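Local coordinates for molybdopterin synthase sulfur carrier subunit (Homo sapiens, PDB 5MPO), which serves as the sulfur donor of molybdopterin synthase, carrying a thiocarboxylate at its C-terminus that is used to build the dithiolene of molybdopterin, at residues Gln54-Ile59 / Asn71-Ala76; Val25-Phe30 / Ile97-Pro102. One frame throughout, in Å; residues are numbered along the deposited sequence.

Contact 1. Residues Gln54-Ile59 / Asn71-Ala76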
# COMPACT_ATOMS: atom_id res chain seq x y z
N GLN B 54 24.09 23.14 -27.97
CA GLN B 54 23.82 24.08 -29.11
C GLN B 54 22.31 24.32 -29.25
O GLN B 54 21.87 25.48 -29.37
CB GLN B 54 24.47 23.60 -30.43
N LEU B 55 21.51 23.25 -29.16
CA LEU B 55 20.03 23.38 -29.21
C LEU B 55 19.44 24.20 -28.08
O LEU B 55 18.55 25.02 -28.28
CB LEU B 55 19.35 22.01 -29.27
CG LEU B 55 17.81 21.94 -29.29
CD1 LEU B 55 17.19 22.70 -30.44
CD2 LEU B 55 17.42 20.48 -29.37
N TRP B 56 19.92 23.96 -26.86
CA TRP B 56 19.50 24.77 -25.73
C TRP B 56 19.84 26.25 -25.98
O TRP B 56 18.95 27.11 -25.87
CB TRP B 56 20.12 24.29 -24.41
CG TRP B 56 19.77 25.25 -23.34
CD1 TRP B 56 20.56 26.22 -22.81
CD2 TRP B 56 18.48 25.44 -22.76
NE1 TRP B 56 19.87 26.98 -21.91
CE2 TRP B 56 18.58 26.52 -21.86
CE3 TRP B 56 17.26 24.79 -22.89
CZ2 TRP B 56 17.51 26.96 -21.10
CZ3 TRP B 56 16.20 25.24 -22.15
CH2 TRP B 56 16.33 26.31 -21.25
N LYS B 57 21.11 26.52 -26.35
CA LYS B 57 21.57 27.90 -26.74
C LYS B 57 20.58 28.58 -27.71
O LYS B 57 20.14 29.69 -27.42
CB LYS B 57 23.01 27.92 -27.31
N GLU B 58 20.18 27.89 -28.79
CA GLU B 58 19.10 28.41 -29.69
C GLU B 58 17.83 28.75 -28.92
O GLU B 58 17.18 29.77 -29.15
CB GLU B 58 18.72 27.43 -30.82
CG GLU B 58 19.80 27.09 -31.84
CD GLU B 58 20.05 28.19 -32.86
OE1 GLU B 58 19.15 29.04 -33.05
OE2 GLU B 58 21.14 28.22 -33.49
N ILE B 59 17.44 27.88 -28.01
CA ILE B 59 16.18 28.10 -27.30
C ILE B 59 16.32 29.25 -26.33
O ILE B 59 15.42 30.10 -26.26
CB ILE B 59 15.64 26.83 -26.61
CG1 ILE B 59 15.35 25.76 -27.67
CG2 ILE B 59 14.34 27.16 -25.87
CD1 ILE B 59 15.04 24.39 -27.11
N ASN B 71 20.35 25.70 -15.48
CA ASN B 71 20.89 24.61 -14.67
C ASN B 71 19.91 23.56 -14.13
O ASN B 71 20.34 22.54 -13.60
CB ASN B 71 21.71 25.18 -13.50
N GLN B 72 18.60 23.78 -14.26
CA GLN B 72 17.66 22.80 -13.76
C GLN B 72 16.66 22.30 -14.79
O GLN B 72 15.50 22.09 -14.48
CB GLN B 72 16.92 23.41 -12.59
CG GLN B 72 15.82 24.35 -12.98
CD GLN B 72 15.34 25.16 -11.82
OE1 GLN B 72 16.11 25.47 -10.94
NE2 GLN B 72 14.06 25.50 -11.80
N ILE B 73 17.11 22.09 -16.01
CA ILE B 73 16.24 21.66 -17.07
C ILE B 73 16.77 20.49 -17.82
O ILE B 73 17.95 20.41 -18.08
CB ILE B 73 16.18 22.81 -18.09
CG1 ILE B 73 15.52 24.02 -17.49
CG2 ILE B 73 15.44 22.45 -19.37
CD1 ILE B 73 14.03 23.92 -17.37
N ILE B 74 15.90 19.58 -18.22
CA ILE B 74 16.37 18.50 -19.14
C ILE B 74 15.54 18.61 -20.43
O ILE B 74 14.46 19.28 -20.47
CB ILE B 74 16.34 17.11 -18.44
CG1 ILE B 74 17.09 16.04 -19.22
CG2 ILE B 74 14.91 16.63 -18.14
CD1 ILE B 74 17.13 14.68 -18.53
N PHE B 75 16.04 18.00 -21.48
CA PHE B 75 15.24 17.77 -22.66
C PHE B 75 14.61 16.38 -22.71
O PHE B 75 15.23 15.37 -22.28
CB PHE B 75 16.10 17.88 -23.92
CG PHE B 75 16.37 19.27 -24.39
CD1 PHE B 75 15.39 20.26 -24.37
CD2 PHE B 75 17.62 19.58 -24.95
CE1 PHE B 75 15.67 21.54 -24.83
CE2 PHE B 75 17.91 20.86 -25.42
CZ PHE B 75 16.93 21.83 -25.35
N ALA B 76 13.41 16.33 -23.31
CA ALA B 76 12.95 15.12 -23.98
C ALA B 76 12.91 15.37 -25.51
O ALA B 76 12.28 16.33 -25.97
CB ALA B 76 11.56 14.71 -23.48
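W56 of the helix and F75 of the strand mark where the two backbones come closest, with the local axes 10.9 Å apart and their directions at 99°. Apolar side chains span that gap, and the F75 ring edge also meets the backbone N of W56. The F75 ring enters among L55 and I59, which point at the strand, and W56, which comes from the helix flank. I59 meets it from the opposite direction: its CD1 lies 3.6 Å from F75 CZ. L55 slants in, with CD2 4.0 Å from F75 CE2. The W56 indole crosses the strand toward its I73 end, CG anti to the backbone N (chi1 174°). This brings the six-membered ring's edge to F75, CE3 being 3.9 Å from F75 CZ, which lies near the indole plane. On the same ring, W56 CZ3 touches I73 CG2 at 4.0 Å, the side chains crossing at about a right angle. The pattern is that of a beta-grasp fold, a helix on one face of a mixed sheet. L55 and F75 also rest on I97 of strand 96-100, I59 reaches V27 and Y29 of strand 24-29, and strand 80-82 adds V82 beside F75.

Contact 2. Residues Val25-Phe30 / Ile97-Pro102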
# COMPACT_ATOMS: atom_id res chain seq x y z
N VAL B 25 11.12 21.67 -36.07
CA VAL B 25 10.73 20.97 -34.87
C VAL B 25 9.82 21.78 -33.97
O VAL B 25 9.68 22.98 -34.13
CB VAL B 25 11.94 20.52 -34.08
CG1 VAL B 25 12.83 19.68 -34.98
CG2 VAL B 25 12.69 21.69 -33.45
N GLU B 26 9.11 21.09 -33.08
CA GLU B 26 8.12 21.70 -32.17
C GLU B 26 8.81 21.71 -30.78
O GLU B 26 9.32 20.67 -30.31
CB GLU B 26 6.81 20.89 -32.20
CG GLU B 26 5.56 21.66 -31.78
CD GLU B 26 4.36 20.81 -31.28
OE1 GLU B 26 4.38 19.54 -31.29
OE2 GLU B 26 3.33 21.42 -30.88
N VAL B 27 8.93 22.87 -30.17
CA VAL B 27 9.48 22.99 -28.83
C VAL B 27 8.31 23.06 -27.89
O VAL B 27 7.35 23.83 -28.15
CB VAL B 27 10.44 24.17 -28.66
CG1 VAL B 27 11.02 24.22 -27.24
CG2 VAL B 27 11.60 24.02 -29.65
N LEU B 28 8.32 22.20 -26.87
CA LEU B 28 7.23 22.22 -25.88
C LEU B 28 7.76 22.76 -24.55
O LEU B 28 8.88 22.40 -24.12
CB LEU B 28 6.66 20.83 -25.75
CG LEU B 28 6.08 20.22 -27.04
CD1 LEU B 28 5.49 18.83 -26.81
CD2 LEU B 28 4.94 21.06 -27.52
N TYR B 29 7.02 23.66 -23.94
CA TYR B 29 7.49 24.33 -22.69
C TYR B 29 6.50 23.92 -21.61
O TYR B 29 5.29 24.13 -21.75
CB TYR B 29 7.59 25.87 -22.78
CG TYR B 29 8.60 26.39 -23.80
CD1 TYR B 29 9.95 26.24 -23.59
CD2 TYR B 29 8.18 26.97 -25.02
CE1 TYR B 29 10.88 26.68 -24.53
CE2 TYR B 29 9.09 27.40 -25.96
CZ TYR B 29 10.43 27.25 -25.72
OH TYR B 29 11.37 27.65 -26.63
N PHE B 30 7.02 23.27 -20.57
CA PHE B 30 6.17 22.78 -19.48
C PHE B 30 6.41 23.55 -18.19
O PHE B 30 7.54 23.94 -17.90
CB PHE B 30 6.42 21.26 -19.31
CG PHE B 30 5.78 20.47 -20.40
CD1 PHE B 30 4.41 20.37 -20.43
CD2 PHE B 30 6.54 19.99 -21.47
CE1 PHE B 30 3.77 19.74 -21.46
CE2 PHE B 30 5.91 19.34 -22.50
CZ PHE B 30 4.52 19.22 -22.51
N ILE B 97 10.63 18.57 -29.07
CA ILE B 97 11.70 18.84 -28.12
C ILE B 97 10.98 19.44 -26.92
O ILE B 97 10.42 20.56 -27.02
CB ILE B 97 12.72 19.89 -28.64
CG1 ILE B 97 13.19 19.61 -30.10
CG2 ILE B 97 13.90 20.02 -27.70
CD1 ILE B 97 13.86 18.29 -30.34
N ALA B 98 10.93 18.73 -25.81
CA ALA B 98 10.23 19.27 -24.63
C ALA B 98 11.24 19.81 -23.63
O ALA B 98 12.35 19.25 -23.45
CB ALA B 98 9.33 18.24 -24.01
N VAL B 99 10.91 20.97 -23.08
CA VAL B 99 11.76 21.62 -22.08
C VAL B 99 11.15 21.23 -20.73
O VAL B 99 10.01 21.63 -20.42
CB VAL B 99 11.79 23.18 -22.22
CG1 VAL B 99 12.66 23.80 -21.11
CG2 VAL B 99 12.33 23.56 -23.59
N ILE B 100 11.92 20.44 -19.98
CA ILE B 100 11.46 19.70 -18.79
C ILE B 100 12.08 20.34 -17.50
O ILE B 100 13.23 20.08 -17.17
CB ILE B 100 11.96 18.24 -18.90
CG1 ILE B 100 11.57 17.56 -20.23
CG2 ILE B 100 11.53 17.41 -17.69
CD1 ILE B 100 10.12 17.21 -20.37
N PRO B 101 11.36 21.22 -16.84
CA PRO B 101 11.81 21.66 -15.51
C PRO B 101 11.74 20.50 -14.49
O PRO B 101 11.15 19.47 -14.81
CB PRO B 101 10.79 22.75 -15.13
CG PRO B 101 9.85 22.89 -16.28
CD PRO B 101 10.03 21.76 -17.20
N PRO B 102 12.33 20.68 -13.28
CA PRO B 102 12.39 19.55 -12.34
C PRO B 102 10.98 19.10 -11.98
O PRO B 102 10.04 19.94 -11.77
CB PRO B 102 13.14 20.14 -11.15
CG PRO B 102 12.76 21.59 -11.16
CD PRO B 102 12.72 21.94 -12.63
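Y29 and V99 meet on the face of the sheet that also carries V27 and I97. V99 CG2 touches the tyrosine ring at CE1, 3.6 Å away, and also packs on V27 CG1 at 3.9 Å. V99 CG2 is anti to the carbonyl carbon, which sends this methyl back along its own strand to V27 CG1 and the Y29 ring. At the start of the pair, V25 CG2 slants against I97 CG1. On the other face L28 and A98 lie side by side, and F30 presents its ring edge to A98: CE2 is 3.9 Å from A98 CB, which lies near the ring plane.

The strands run parallel, 18° apart. I97 N gives a nearly straight bond to E26 O (2.8 Å), L28 N bonds to I97 O, and V99 N bonds to L28 O (2.7 Å). The ladder ends in a weak bond from F30 N to V99 O (3.4 Å). Beyond it the P101 ring lies against F30 O and packs on F30 CB through CD. With an alanine in place of P101, the F30 side chain would probably lose this apolar neighbour, and the backbone would be freer to turn.

The strands are neighbours in the sheet, between strands 41-45 and 74-77. Helix 52-62 covers the V27 and V99 face, whereas L28, F30 and A98 pack on aromatic side chains of another protein's chain.

In the fold
The centres of the two contacts are 9 Å apart, and both reach the mixed sheet of the MoaD-type, ubiquitin-like fold. Along the chain, strand 24-29 comes first, then helix 52-62 and strand 74-77, and strand 96-100 last, so contact 1 falls between the two halves of contact 2. Strands 74-77 and 96-100 are sheet neighbours, with A76 O and I74 O probably bonded to A98 N and I100 N. Contact 1 joins the helix to the sheet; contact 2 pairs the first strand with the last. They touch, I59 against Y29 and F75 against A98 O, so both use the helix-covered face. The C-terminal tail leaves toward G106, which becomes thiocarboxylated.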